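Local structure of trans-isoprenyl diphosphate synthase (Caulobacter crescentus, 3OYR) at residues B[312-317]-B[335-340]; B[156-161]-B[216-221]; B[77-82]-B[322-327]; B[70-75]-B[194-199]; B[142-147]-B[151-156]. The protein probably makes all-trans-octaprenyl diphosphate, the side-chain precursor of isoprenoid quinones, by adding five isopentenyl diphosphates to farnesyl diphosphate. All coordinates share one frame; numbering follows the deposited sequence.

The five contacts tie together the helices of the all-alpha isoprenoid synthase fold. Contacts 2 and 4 lie closest, their centres about 8 Å apart, and are joined through Glu-194, which belongs to contact 4 but bridges to both arginines of contact 2. Contact 5 shares helix 150-173 with contact 2, and both also touch the second subunit. Contacts 3 and 4 use successive parts of helix 68-79. Contact 1, between the last two helices, opens after contacts 5, 2 and 4 have closed along the chain; its centre is about 27 Å from that of contact 5. Early, middle and late helices are thus packed together, and contact 4 comes nearest the bound dimethylallyl diphosphate.

Contact 1: B[312-317]-B[335-340]; sequences DYADKA and ELADFA
Ala-314 and Ala-337 meet where helix 302-320 passes helix 328-342, and they do so through methyl groups laid on backbone. CB of Ala-314 sits 3.4 Å from O of Ala-337, while CB of Ala-337 returns the approach at 3.8 Å from O of Ala-314. Each methyl therefore rests against the other residue's carbonyl, and the two CB atoms are 4.3 Å apart. One turn further along, CB of Ala-317 reaches the same Ala-337 methyl, also at 4.3 Å. No hydrogen bond crosses here; the two surfaces meet by van der Waals packing of methyls on methyls and on carbonyl oxygens. With nothing longer than a methyl in the way, the CA atoms of Ala-314 and Ala-337 come within 5.1 Å of each other.

Beside this buried patch, Asp-338 turns its carboxylate back toward the other helix: at chi1 -71° its CG stands opposite the carbonyl carbon. Its OD1 then lies 5.2 Å from OD1 of Asp-315, a like-charged neighbour. A salt bridge from Asp-338 OD2 to Lys-318 probably offsets that proximity.

Further out, the flanking side chains fix both helices against the rest of the chain. Tyr-313 packs on Asn-223, Leu-226 and Leu-230 of helix 211-238. Leu-336 does likewise from its own helix, touching Tyr-220 as well as Leu-68 and Met-72 of helix 68-79. The arrangement is close alanine-to-alanine packing between the two last, consecutive helices of the chain, within the all-alpha fold of the isoprenoid synthases.

Contact 2: B[156-161]-B[216-221]; sequences LARASR and ALRDYG
A charge cluster joins three helices here: the partly exposed Arg-158 of helix 150-173 and Arg-218 of helix 211-238 reach toward each other and share the buried carboxylate of Glu-194, a third residue, on helix 181-206 between them. Each arginine is salt-bridged through its NH2 to OE2 of Glu-194, though the modelled approach to Arg-218 is implausibly short and its exact length doubtful. The same two nitrogens, Arg-158 NH2 and Arg-218 NH2, approach to 3.2 Å, and since both are donors this is no hydrogen bond.

Both side chains get there by stretching out. In each, CG is anti to the backbone N (chi1 -179° in both), and the chain stays extended as far as NE. They meet at about a right angle, with the guanidinium planes 79° apart, so the two groups do not stack. A water lies in the Arg-218 plane, at its edge, and accepts from Arg-218 NH2 at 3.0 Å; its bond from Arg-158 NH1, at 3.5 Å, is weak. Arg-218 has a further salt bridge, from NH1 to Glu-201. One turn on, Arg-161 makes a separate salt bridge to Glu-142 of the second subunit.

A leucine in place of Arg-158 would probably leave Glu-194 with one arginine fewer to balance its charge and the water without its weaker donor.

The chemistry is that of a buried carboxylate flanked by two cations. Their closeness is paid for by the anion they share, and such surroundings would be expected to favour the ionised form of Glu-194.

Contact 3: B[77-82]-B[322-327]; sequences ARLAGA and AMFPAN
This is an apolar contact between the C-terminal end of helix 68-79 and the connection between helices 302-320 and 328-342, with Leu-79 lying over one face of the Phe-324 ring. CG of Leu-79 is 3.7 Å from CD2 of Phe-324. The CD2 methyl makes a CH-pi contact, 4.1 Å from the Phe-324 ring centroid and 17° off the ring normal. CG of Met-323 lies over the opposite face of the ring, which is thus held between two aliphatic groups. With its CG anti to the backbone N (chi1 -168°), Leu-79 sends its other methyl, CD1, to within 3.6 Å of OD1 of Asn-327.

Two helix ends meet here. Helix 68-79 closes in a Schellman motif, Ala-82 N bonding to Ala-77 O at 2.9 Å, and Gly-81 takes the positive phi. Asn-327 is the N-cap of helix 328-342, its OD1 accepting from the backbone N of Arg-330.

An alanine at Leu-79 is likely to leave one face of Phe-324 without its leucine cover and open a gap beside the Asn-327 cap. Trp-329 and Leu-333 also press on Leu-79, while Phe-324 continues into Ala-216 and Leu-217 of helix 211-238.

Contact 4: B[70-75]-B[194-199]; sequences PLMTVA and ELFAAA
Thr-73 and Ala-199 form the tight half of this wholly buried helix-helix contact, their CA atoms 4.9 Å apart. OG1 of Thr-73 donates to O of Ala-199 at 3.1 Å, coming in from above the carbonyl plane rather than along a lone pair; O of Arg-69 is a weak second acceptor. CA of Thr-73 adds a CA-H...O contact to O of Ala-199 at 3.4 Å, and the Ala-199 methyl lies 3.5 Å from OG1 of Thr-73. So close a fit suits the helix axes of segments 70-75 and 194-199, which approach to 8.7 Å, at 31° to each other.

The other half is less settled. Met-72 is modelled in two conformers; in the one described, SD lies at the edge of the Phe-196 ring, a Met-aromatic contact 4.5 Å from the ring centroid, while its very short approach to CD2 of Phe-196 is doubtful. This side is buried too: Phe-196 meets the ring of Phe-228, a pocket residue, and its side chain lies about 5 Å from a bound dimethylallyl diphosphate.

The chemistry is thus divided: an off-axis hydrogen bond links Thr-73 to Ala-199, whereas the sulfur contact is less directional, consistent with the two conformers modelled for Met-72.

Contact 5: B[142-147]-B[151-156]; sequences ELMVET and KALEIL
Met-144 turns its side chain into the gap between two helices: CG anti to the carbonyl carbon (chi1 -70°), followed by an extended chi2, carries SD to Leu-156, and the bend at chi3 (-69°) brings CE to the CB of that leucine. The setting is a helical hairpin: helix 126-147 and helix 150-173 follow each other with hardly a turn between, and the axes of segments 142-147 and 151-156 run close to antiparallel, 155° apart, at a closest approach of 9.3 Å.

SD of Met-144 is 3.6 Å from CB of Leu-156, and CE of Met-144 lies 3.8 Å from that same CB; the still shorter modelled approach of SD to CD1 of Leu-156 is doubtful. The two side chains meet at a slant. Nearer the root of the chain, CB of Met-144 rests 3.8 Å from CD1 of Leu-153. That one methyl of Leu-153 serves two neighbours, for CG2 of Val-145 is 3.9 Å from it, the valine and leucine lying alongside and pointing the same way. The first two torsions of Leu-153 fall away from the staggered positions, so its pose looks mildly strained.

This patch opens on the dimer interface. Leu-153 packs on Leu-153 of the second subunit, Val-145 on its Met-150. On the inner side, Met-144 touches Ala-93 of helix 87-109, and Leu-156 packs on Ala-198 of helix 181-206. The hairpin thus fills both a subunit interface and the core behind it.

Further along segment 142-147, OG1 of Thr-147 bonds back to O of Met-144 at 2.8 Å, lying in the carbonyl plane.

Contact 1: B[312-317]-B[335-340]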
# COMPACT_ATOMS: atom_id res chain seq x y z
N ASP B 312 1.47 18.92 -25.97
CA ASP B 312 2.28 19.97 -25.33
C ASP B 312 3.18 19.42 -24.22
O ASP B 312 4.35 19.76 -24.11
CB ASP B 312 1.37 21.07 -24.74
CG ASP B 312 0.80 22.01 -25.81
OD1 ASP B 312 1.17 21.88 -26.99
OD2 ASP B 312 -0.03 22.88 -25.45
N TYR B 313 2.62 18.54 -23.41
CA TYR B 313 3.40 17.85 -22.37
C TYR B 313 4.41 16.90 -22.97
O TYR B 313 5.55 16.83 -22.49
CB TYR B 313 2.48 17.16 -21.35
CG TYR B 313 1.84 18.15 -20.40
CD1 TYR B 313 0.47 18.40 -20.44
CD2 TYR B 313 2.60 18.86 -19.48
CE1 TYR B 313 -0.12 19.30 -19.56
CE2 TYR B 313 2.02 19.79 -18.62
CZ TYR B 313 0.66 19.99 -18.67
OH TYR B 313 0.07 20.90 -17.83
N ALA B 314 4.04 16.21 -24.06
CA ALA B 314 4.99 15.33 -24.75
C ALA B 314 6.20 16.08 -25.33
O ALA B 314 7.31 15.56 -25.28
CB ALA B 314 4.32 14.54 -25.83
N ASP B 315 5.97 17.30 -25.85
CA ASP B 315 7.06 18.18 -26.31
C ASP B 315 7.99 18.56 -25.18
O ASP B 315 9.21 18.60 -25.34
CB ASP B 315 6.51 19.47 -26.98
CG ASP B 315 5.77 19.18 -28.29
OD1 ASP B 315 5.90 18.05 -28.83
OD2 ASP B 315 5.03 20.06 -28.76
N LYS B 316 7.39 18.86 -24.02
CA LYS B 316 8.15 19.19 -22.81
C LYS B 316 9.00 17.98 -22.40
O LYS B 316 10.18 18.12 -22.06
CB LYS B 316 7.21 19.61 -21.67
CG LYS B 316 6.59 21.01 -21.82
CD LYS B 316 5.48 21.23 -20.80
CE LYS B 316 4.89 22.64 -20.88
NZ LYS B 316 5.40 23.54 -19.81
N ALA B 317 8.40 16.77 -22.45
CA ALA B 317 9.17 15.54 -22.14
C ALA B 317 10.37 15.35 -23.07
O ALA B 317 11.48 15.09 -22.60
CB ALA B 317 8.27 14.29 -22.14
N GLU B 335 10.44 8.72 -28.82
CA GLU B 335 9.37 8.02 -29.51
C GLU B 335 8.27 7.60 -28.53
O GLU B 335 7.08 7.57 -28.89
CB GLU B 335 9.92 6.82 -30.32
CG GLU B 335 10.75 7.25 -31.55
CD GLU B 335 11.46 6.09 -32.24
OE1 GLU B 335 11.63 5.02 -31.62
OE2 GLU B 335 11.86 6.26 -33.40
N LEU B 336 8.66 7.30 -27.30
CA LEU B 336 7.69 6.96 -26.25
C LEU B 336 6.80 8.16 -25.89
O LEU B 336 5.59 8.01 -25.65
CB LEU B 336 8.38 6.41 -25.00
CG LEU B 336 7.54 6.14 -23.74
CD1 LEU B 336 6.58 4.94 -23.97
CD2 LEU B 336 8.40 5.89 -22.53
N ALA B 337 7.40 9.35 -25.85
CA ALA B 337 6.67 10.59 -25.60
C ALA B 337 5.53 10.83 -26.60
O ALA B 337 4.42 11.16 -26.22
CB ALA B 337 7.64 11.79 -25.56
N ASP B 338 5.82 10.61 -27.89
CA ASP B 338 4.81 10.69 -28.94
C ASP B 338 3.79 9.58 -28.83
O ASP B 338 2.59 9.78 -29.07
CB ASP B 338 5.49 10.67 -30.33
CG ASP B 338 6.24 11.97 -30.62
OD1 ASP B 338 5.90 13.01 -30.01
OD2 ASP B 338 7.18 11.95 -31.43
N PHE B 339 4.28 8.39 -28.45
CA PHE B 339 3.42 7.24 -28.26
C PHE B 339 2.41 7.46 -27.13
O PHE B 339 1.25 7.07 -27.25
CB PHE B 339 4.23 5.96 -28.02
CG PHE B 339 3.37 4.74 -27.84
CD1 PHE B 339 2.78 4.13 -28.94
CD2 PHE B 339 3.12 4.22 -26.57
CE1 PHE B 339 1.99 3.00 -28.79
CE2 PHE B 339 2.32 3.10 -26.41
CZ PHE B 339 1.76 2.48 -27.52
N ALA B 340 2.86 8.07 -26.04
CA ALA B 340 1.96 8.43 -24.93
C ALA B 340 0.70 9.16 -25.41
O ALA B 340 -0.39 8.88 -24.93
CB ALA B 340 2.69 9.23 -23.86

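Contact 2: B[156-161]-B[216-221]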
# COMPACT_ATOMS: atom_id res chain seq x y z
N LEU B 156 10.85 6.76 -4.39
CA LEU B 156 9.63 5.94 -4.58
C LEU B 156 8.67 5.94 -3.41
O LEU B 156 7.45 5.74 -3.60
CB LEU B 156 9.99 4.50 -5.02
CG LEU B 156 10.42 4.58 -6.49
CD1 LEU B 156 11.44 3.54 -6.86
CD2 LEU B 156 9.20 4.49 -7.39
N ALA B 157 9.20 6.08 -2.19
CA ALA B 157 8.35 6.28 -1.00
C ALA B 157 7.50 7.55 -1.15
O ALA B 157 6.26 7.53 -0.96
CB ALA B 157 9.19 6.36 0.27
N ARG B 158 8.17 8.62 -1.56
CA ARG B 158 7.54 9.90 -1.81
C ARG B 158 6.49 9.74 -2.91
O ARG B 158 5.33 10.13 -2.73
CB ARG B 158 8.58 10.98 -2.18
CG ARG B 158 7.89 12.34 -2.42
CD ARG B 158 8.77 13.45 -2.98
NE ARG B 158 7.89 14.50 -3.54
CZ ARG B 158 7.47 14.55 -4.81
NH1 ARG B 158 6.66 15.54 -5.19
NH2 ARG B 158 7.83 13.63 -5.70
N ALA B 159 6.88 9.10 -4.03
CA ALA B 159 5.93 8.89 -5.14
C ALA B 159 4.69 8.14 -4.68
O ALA B 159 3.58 8.52 -5.04
CB ALA B 159 6.58 8.15 -6.29
N SER B 160 4.87 7.12 -3.85
CA SER B 160 3.74 6.33 -3.38
C SER B 160 2.79 7.11 -2.49
O SER B 160 1.57 6.89 -2.53
CB SER B 160 4.19 5.08 -2.64
OG SER B 160 5.04 4.30 -3.46
N ARG B 161 3.34 8.03 -1.70
CA ARG B 161 2.54 8.88 -0.83
C ARG B 161 1.72 9.85 -1.68
O ARG B 161 0.53 10.05 -1.42
CB ARG B 161 3.46 9.62 0.14
CG ARG B 161 2.75 10.52 1.16
CD ARG B 161 2.90 11.98 0.77
NE ARG B 161 4.31 12.37 0.67
CZ ARG B 161 4.74 13.53 0.17
NH1 ARG B 161 3.87 14.41 -0.31
NH2 ARG B 161 6.04 13.79 0.14
N ALA B 216 16.89 16.07 -15.00
CA ALA B 216 16.45 16.05 -16.40
C ALA B 216 15.53 14.87 -16.70
O ALA B 216 14.50 15.01 -17.35
CB ALA B 216 17.65 16.04 -17.33
N LEU B 217 15.92 13.70 -16.20
CA LEU B 217 15.17 12.48 -16.42
C LEU B 217 13.86 12.47 -15.66
O LEU B 217 12.83 12.04 -16.20
CB LEU B 217 16.05 11.26 -16.10
CG LEU B 217 16.83 10.87 -17.36
CD1 LEU B 217 18.08 10.04 -17.01
CD2 LEU B 217 15.91 10.14 -18.36
N ARG B 218 13.90 12.96 -14.43
CA ARG B 218 12.70 13.25 -13.66
C ARG B 218 11.73 14.13 -14.44
O ARG B 218 10.54 13.81 -14.55
CB ARG B 218 13.03 13.90 -12.33
CG ARG B 218 11.79 14.16 -11.54
CD ARG B 218 11.99 14.82 -10.19
NE ARG B 218 10.67 15.02 -9.62
CZ ARG B 218 9.90 14.06 -9.09
NH1 ARG B 218 10.31 12.79 -8.99
NH2 ARG B 218 8.71 14.39 -8.65
N ASP B 219 12.24 15.23 -14.97
CA ASP B 219 11.49 16.18 -15.82
C ASP B 219 10.84 15.47 -17.01
O ASP B 219 9.70 15.75 -17.36
CB ASP B 219 12.47 17.27 -16.31
CG ASP B 219 11.78 18.51 -16.89
OD1 ASP B 219 10.56 18.72 -16.69
OD2 ASP B 219 12.51 19.30 -17.55
N TYR B 220 11.59 14.55 -17.64
CA TYR B 220 11.10 13.76 -18.77
C TYR B 220 9.89 12.93 -18.33
O TYR B 220 8.85 12.98 -18.95
CB TYR B 220 12.21 12.86 -19.40
CG TYR B 220 11.63 11.83 -20.34
CD1 TYR B 220 11.32 12.17 -21.65
CD2 TYR B 220 11.35 10.53 -19.91
CE1 TYR B 220 10.75 11.25 -22.53
CE2 TYR B 220 10.77 9.61 -20.79
CZ TYR B 220 10.49 9.97 -22.09
OH TYR B 220 9.92 9.06 -22.93
N GLY B 221 10.06 12.18 -17.24
CA GLY B 221 9.01 11.29 -16.76
C GLY B 221 7.76 12.03 -16.29
O GLY B 221 6.65 11.59 -16.59
O HOH W 1 6.52 16.50 -8.52

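Contact 3: B[77-82]-B[322-327]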
# COMPACT_ATOMS: atom_id res chain seq x y z
N ALA B 77 18.30 4.46 -16.51
CA ALA B 77 19.56 3.93 -15.98
C ALA B 77 20.65 3.80 -17.06
O ALA B 77 21.82 4.18 -16.85
CB ALA B 77 19.33 2.60 -15.26
N ARG B 78 20.26 3.27 -18.21
CA ARG B 78 21.18 3.13 -19.35
C ARG B 78 21.56 4.46 -20.00
O ARG B 78 22.71 4.65 -20.39
CB ARG B 78 20.58 2.19 -20.41
CG ARG B 78 20.40 0.72 -19.94
CD ARG B 78 21.73 0.10 -19.57
NE ARG B 78 21.62 -1.28 -19.07
CZ ARG B 78 22.61 -1.92 -18.44
NH1 ARG B 78 23.77 -1.31 -18.23
NH2 ARG B 78 22.44 -3.16 -18.01
N LEU B 79 20.60 5.39 -20.09
CA LEU B 79 20.88 6.75 -20.60
C LEU B 79 21.86 7.46 -19.67
O LEU B 79 22.82 8.08 -20.13
CB LEU B 79 19.60 7.57 -20.81
CG LEU B 79 19.67 8.91 -21.58
CD1 LEU B 79 20.39 8.79 -22.93
CD2 LEU B 79 18.28 9.52 -21.79
N ALA B 80 21.64 7.32 -18.36
CA ALA B 80 22.58 7.87 -17.38
C ALA B 80 23.91 7.10 -17.28
O ALA B 80 24.82 7.55 -16.60
CB ALA B 80 21.92 8.02 -16.01
N GLY B 81 24.01 5.97 -17.97
CA GLY B 81 25.26 5.21 -18.04
C GLY B 81 25.56 4.40 -16.79
O GLY B 81 26.61 4.56 -16.18
N ALA B 82 24.63 3.53 -16.40
CA ALA B 82 24.83 2.63 -15.26
C ALA B 82 25.90 1.56 -15.56
O ALA B 82 26.04 1.13 -16.70
CB ALA B 82 23.52 1.97 -14.86
N ALA B 322 17.25 17.17 -23.70
CA ALA B 322 18.20 17.94 -24.51
C ALA B 322 19.67 17.80 -24.14
O ALA B 322 20.51 17.80 -25.04
CB ALA B 322 17.82 19.42 -24.49
N MET B 323 19.97 17.70 -22.84
CA MET B 323 21.37 17.60 -22.37
C MET B 323 22.01 16.24 -22.68
O MET B 323 23.23 16.08 -22.58
CB MET B 323 21.47 17.89 -20.85
CG MET B 323 21.06 16.71 -19.92
SD MET B 323 21.45 16.91 -18.15
CE MET B 323 23.25 16.79 -18.17
N PHE B 324 21.19 15.25 -23.05
CA PHE B 324 21.74 13.92 -23.30
C PHE B 324 22.23 13.80 -24.74
O PHE B 324 21.72 14.49 -25.61
CB PHE B 324 20.71 12.84 -22.94
CG PHE B 324 20.46 12.74 -21.47
CD1 PHE B 324 19.33 13.34 -20.90
CD2 PHE B 324 21.35 12.06 -20.64
CE1 PHE B 324 19.10 13.26 -19.53
CE2 PHE B 324 21.13 11.97 -19.27
CZ PHE B 324 20.00 12.58 -18.72
N PRO B 325 23.25 12.95 -24.98
CA PRO B 325 23.65 12.61 -26.35
C PRO B 325 22.49 12.05 -27.16
O PRO B 325 21.66 11.32 -26.60
CB PRO B 325 24.70 11.51 -26.16
CG PRO B 325 25.23 11.71 -24.78
CD PRO B 325 24.11 12.30 -23.97
N ALA B 326 22.44 12.39 -28.44
CA ALA B 326 21.39 11.90 -29.31
C ALA B 326 21.70 10.46 -29.73
O ALA B 326 22.11 10.21 -30.86
CB ALA B 326 21.23 12.81 -30.54
N ASN B 327 21.52 9.52 -28.79
CA ASN B 327 21.75 8.10 -29.05
C ASN B 327 20.43 7.33 -29.19
O ASN B 327 19.37 7.94 -29.26
CB ASN B 327 22.65 7.49 -27.97
CG ASN B 327 22.09 7.63 -26.56
OD1 ASN B 327 20.87 7.66 -26.33
ND2 ASN B 327 22.98 7.68 -25.60

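Contact 4: B[70-75]-B[194-199]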
# COMPACT_ATOMS: atom_id res chain seq x y z
N PRO B 70 8.54 0.21 -15.57
CA PRO B 70 9.89 -0.40 -15.47
C PRO B 70 10.79 -0.12 -16.67
O PRO B 70 12.01 0.00 -16.48
CB PRO B 70 9.62 -1.92 -15.34
CG PRO B 70 8.17 -2.11 -15.70
CD PRO B 70 7.48 -0.80 -15.38
N LEU B 71 10.21 -0.05 -17.87
CA LEU B 71 10.93 0.33 -19.08
C LEU B 71 11.62 1.68 -18.93
O LEU B 71 12.77 1.85 -19.34
CB LEU B 71 10.01 0.38 -20.32
CG LEU B 71 9.67 -0.97 -20.96
CD1 LEU B 71 8.63 -0.81 -22.09
CD2 LEU B 71 10.91 -1.67 -21.43
N MET B 72 10.90 2.63 -18.33
CA MET B 72 11.48 3.96 -18.12
C MET B 72 12.61 3.95 -17.10
O MET B 72 13.61 4.63 -17.30
CB MET B 72 10.40 4.99 -17.80
CG MET B 72 9.70 5.45 -19.05
SD MET B 72 8.10 6.21 -18.74
CE MET B 72 8.69 7.61 -17.74
N THR B 73 12.47 3.15 -16.04
CA THR B 73 13.56 2.95 -15.10
C THR B 73 14.77 2.39 -15.83
O THR B 73 15.89 2.90 -15.68
CB THR B 73 13.17 1.98 -13.96
OG1 THR B 73 12.02 2.49 -13.27
CG2 THR B 73 14.34 1.79 -12.95
N VAL B 74 14.55 1.35 -16.64
CA VAL B 74 15.62 0.75 -17.45
C VAL B 74 16.25 1.79 -18.39
O VAL B 74 17.47 2.02 -18.37
CB VAL B 74 15.14 -0.51 -18.22
CG1 VAL B 74 16.18 -0.90 -19.28
CG2 VAL B 74 14.91 -1.67 -17.24
N ALA B 75 15.42 2.44 -19.19
CA ALA B 75 15.90 3.52 -20.10
C ALA B 75 16.71 4.62 -19.40
O ALA B 75 17.77 5.04 -19.91
CB ALA B 75 14.74 4.12 -20.89
N GLU B 194 3.57 11.40 -11.26
CA GLU B 194 4.62 11.25 -10.26
C GLU B 194 5.35 9.89 -10.28
O GLU B 194 6.57 9.84 -10.12
CB GLU B 194 4.07 11.49 -8.87
CG GLU B 194 5.09 12.10 -7.94
CD GLU B 194 5.31 13.56 -8.25
OE1 GLU B 194 4.34 14.36 -8.29
OE2 GLU B 194 6.47 13.92 -8.48
N LEU B 195 4.62 8.80 -10.50
CA LEU B 195 5.20 7.45 -10.61
C LEU B 195 6.13 7.34 -11.87
O LEU B 195 7.25 6.75 -11.80
CB LEU B 195 4.11 6.38 -10.61
CG LEU B 195 4.63 4.95 -10.44
CD1 LEU B 195 5.63 4.85 -9.27
CD2 LEU B 195 3.48 4.01 -10.22
N PHE B 196 5.71 7.97 -12.97
CA PHE B 196 6.56 8.09 -14.16
C PHE B 196 7.81 8.90 -13.88
O PHE B 196 8.89 8.47 -14.27
CB PHE B 196 5.81 8.71 -15.34
CG PHE B 196 4.93 7.73 -16.09
CD1 PHE B 196 3.55 7.80 -15.97
CD2 PHE B 196 5.48 6.76 -16.92
CE1 PHE B 196 2.74 6.90 -16.67
CE2 PHE B 196 4.70 5.87 -17.62
CZ PHE B 196 3.33 5.94 -17.51
N ALA B 197 7.65 10.07 -13.23
CA ALA B 197 8.80 10.87 -12.83
C ALA B 197 9.75 10.08 -11.92
O ALA B 197 10.96 10.12 -12.12
CB ALA B 197 8.35 12.13 -12.12
N ALA B 198 9.20 9.42 -10.89
CA ALA B 198 9.93 8.57 -9.94
C ALA B 198 10.67 7.41 -10.61
O ALA B 198 11.85 7.16 -10.29
CB ALA B 198 9.00 8.02 -8.86
N ALA B 199 9.98 6.72 -11.52
CA ALA B 199 10.59 5.62 -12.29
C ALA B 199 11.84 6.07 -13.02
O ALA B 199 12.88 5.42 -12.90
CB ALA B 199 9.60 4.99 -13.27

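Contact 5: B[142-147]-B[151-156]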
# COMPACT_ATOMS: atom_id res chain seq x y z
N GLU B 142 10.89 -4.01 -0.03
CA GLU B 142 11.88 -5.04 0.18
C GLU B 142 12.91 -5.07 -0.96
O GLU B 142 14.12 -5.11 -0.70
CB GLU B 142 11.21 -6.41 0.34
CG GLU B 142 10.62 -6.63 1.72
CD GLU B 142 10.36 -8.10 2.00
OE1 GLU B 142 11.03 -8.68 2.89
OE2 GLU B 142 9.50 -8.69 1.32
N LEU B 143 12.44 -4.99 -2.20
CA LEU B 143 13.32 -4.95 -3.38
C LEU B 143 14.25 -3.75 -3.37
O LEU B 143 15.47 -3.84 -3.61
CB LEU B 143 12.48 -4.93 -4.67
CG LEU B 143 12.10 -6.30 -5.18
CD1 LEU B 143 10.95 -6.17 -6.16
CD2 LEU B 143 13.36 -6.97 -5.81
N MET B 144 13.67 -2.60 -3.08
CA MET B 144 14.43 -1.37 -3.02
C MET B 144 15.48 -1.39 -1.95
O MET B 144 16.59 -0.95 -2.20
CB MET B 144 13.50 -0.20 -2.84
CG MET B 144 12.74 -0.01 -4.11
SD MET B 144 11.94 1.56 -4.21
CE MET B 144 10.68 1.37 -2.94
N VAL B 145 15.14 -1.94 -0.79
CA VAL B 145 16.11 -2.15 0.28
C VAL B 145 17.34 -2.93 -0.19
O VAL B 145 18.49 -2.55 0.13
CB VAL B 145 15.44 -2.84 1.51
CG1 VAL B 145 16.48 -3.36 2.45
CG2 VAL B 145 14.49 -1.86 2.25
N GLU B 146 17.11 -3.99 -0.97
CA GLU B 146 18.21 -4.80 -1.52
C GLU B 146 19.22 -4.02 -2.36
O GLU B 146 20.41 -4.36 -2.37
CB GLU B 146 17.68 -5.96 -2.35
CG GLU B 146 17.08 -7.11 -1.55
CD GLU B 146 16.29 -8.09 -2.41
OE1 GLU B 146 15.24 -8.55 -1.94
OE2 GLU B 146 16.72 -8.40 -3.55
N THR B 147 18.76 -2.99 -3.07
CA THR B 147 19.65 -2.19 -3.91
C THR B 147 20.58 -1.29 -3.07
O THR B 147 21.59 -0.80 -3.60
CB THR B 147 18.88 -1.26 -4.86
OG1 THR B 147 18.39 -0.13 -4.14
CG2 THR B 147 17.69 -1.99 -5.48
N LYS B 151 18.55 7.00 -1.69
CA LYS B 151 17.95 8.04 -2.52
C LYS B 151 16.84 7.45 -3.39
O LYS B 151 15.74 8.01 -3.47
CB LYS B 151 19.04 8.76 -3.35
CG LYS B 151 18.52 9.89 -4.23
CD LYS B 151 18.01 11.11 -3.45
CE LYS B 151 17.65 12.24 -4.41
NZ LYS B 151 17.38 13.55 -3.74
N ALA B 152 17.08 6.28 -4.00
CA ALA B 152 16.04 5.71 -4.85
C ALA B 152 14.84 5.32 -4.00
O ALA B 152 13.70 5.45 -4.44
CB ALA B 152 16.57 4.52 -5.64
N LEU B 153 15.10 4.85 -2.79
CA LEU B 153 14.01 4.52 -1.87
C LEU B 153 13.19 5.73 -1.43
O LEU B 153 11.97 5.67 -1.35
CB LEU B 153 14.56 3.77 -0.65
CG LEU B 153 13.59 2.71 -0.14
CD1 LEU B 153 14.35 1.54 0.42
CD2 LEU B 153 12.67 3.28 0.93
N GLU B 154 13.84 6.85 -1.16
CA GLU B 154 13.13 8.10 -0.82
C GLU B 154 12.26 8.58 -1.98
O GLU B 154 11.12 9.02 -1.78
CB GLU B 154 14.14 9.19 -0.43
CG GLU B 154 13.65 10.63 -0.48
CD GLU B 154 14.80 11.54 -0.81
OE1 GLU B 154 14.88 12.00 -1.97
OE2 GLU B 154 15.65 11.76 0.08
N ILE B 155 12.79 8.44 -3.19
CA ILE B 155 12.09 8.86 -4.39
C ILE B 155 10.80 8.07 -4.57
O ILE B 155 9.75 8.65 -4.83
CB ILE B 155 12.99 8.70 -5.65
CG1 ILE B 155 14.07 9.79 -5.71
CG2 ILE B 155 12.18 8.78 -6.92
CD1 ILE B 155 15.16 9.44 -6.78
N LEU B 156 10.85 6.76 -4.39
CA LEU B 156 9.63 5.94 -4.58
C LEU B 156 8.67 5.94 -3.41
O LEU B 156 7.45 5.74 -3.60
CB LEU B 156 9.99 4.50 -5.02
CG LEU B 156 10.42 4.58 -6.49
CD1 LEU B 156 11.44 3.54 -6.86
CD2 LEU B 156 9.20 4.49 -7.39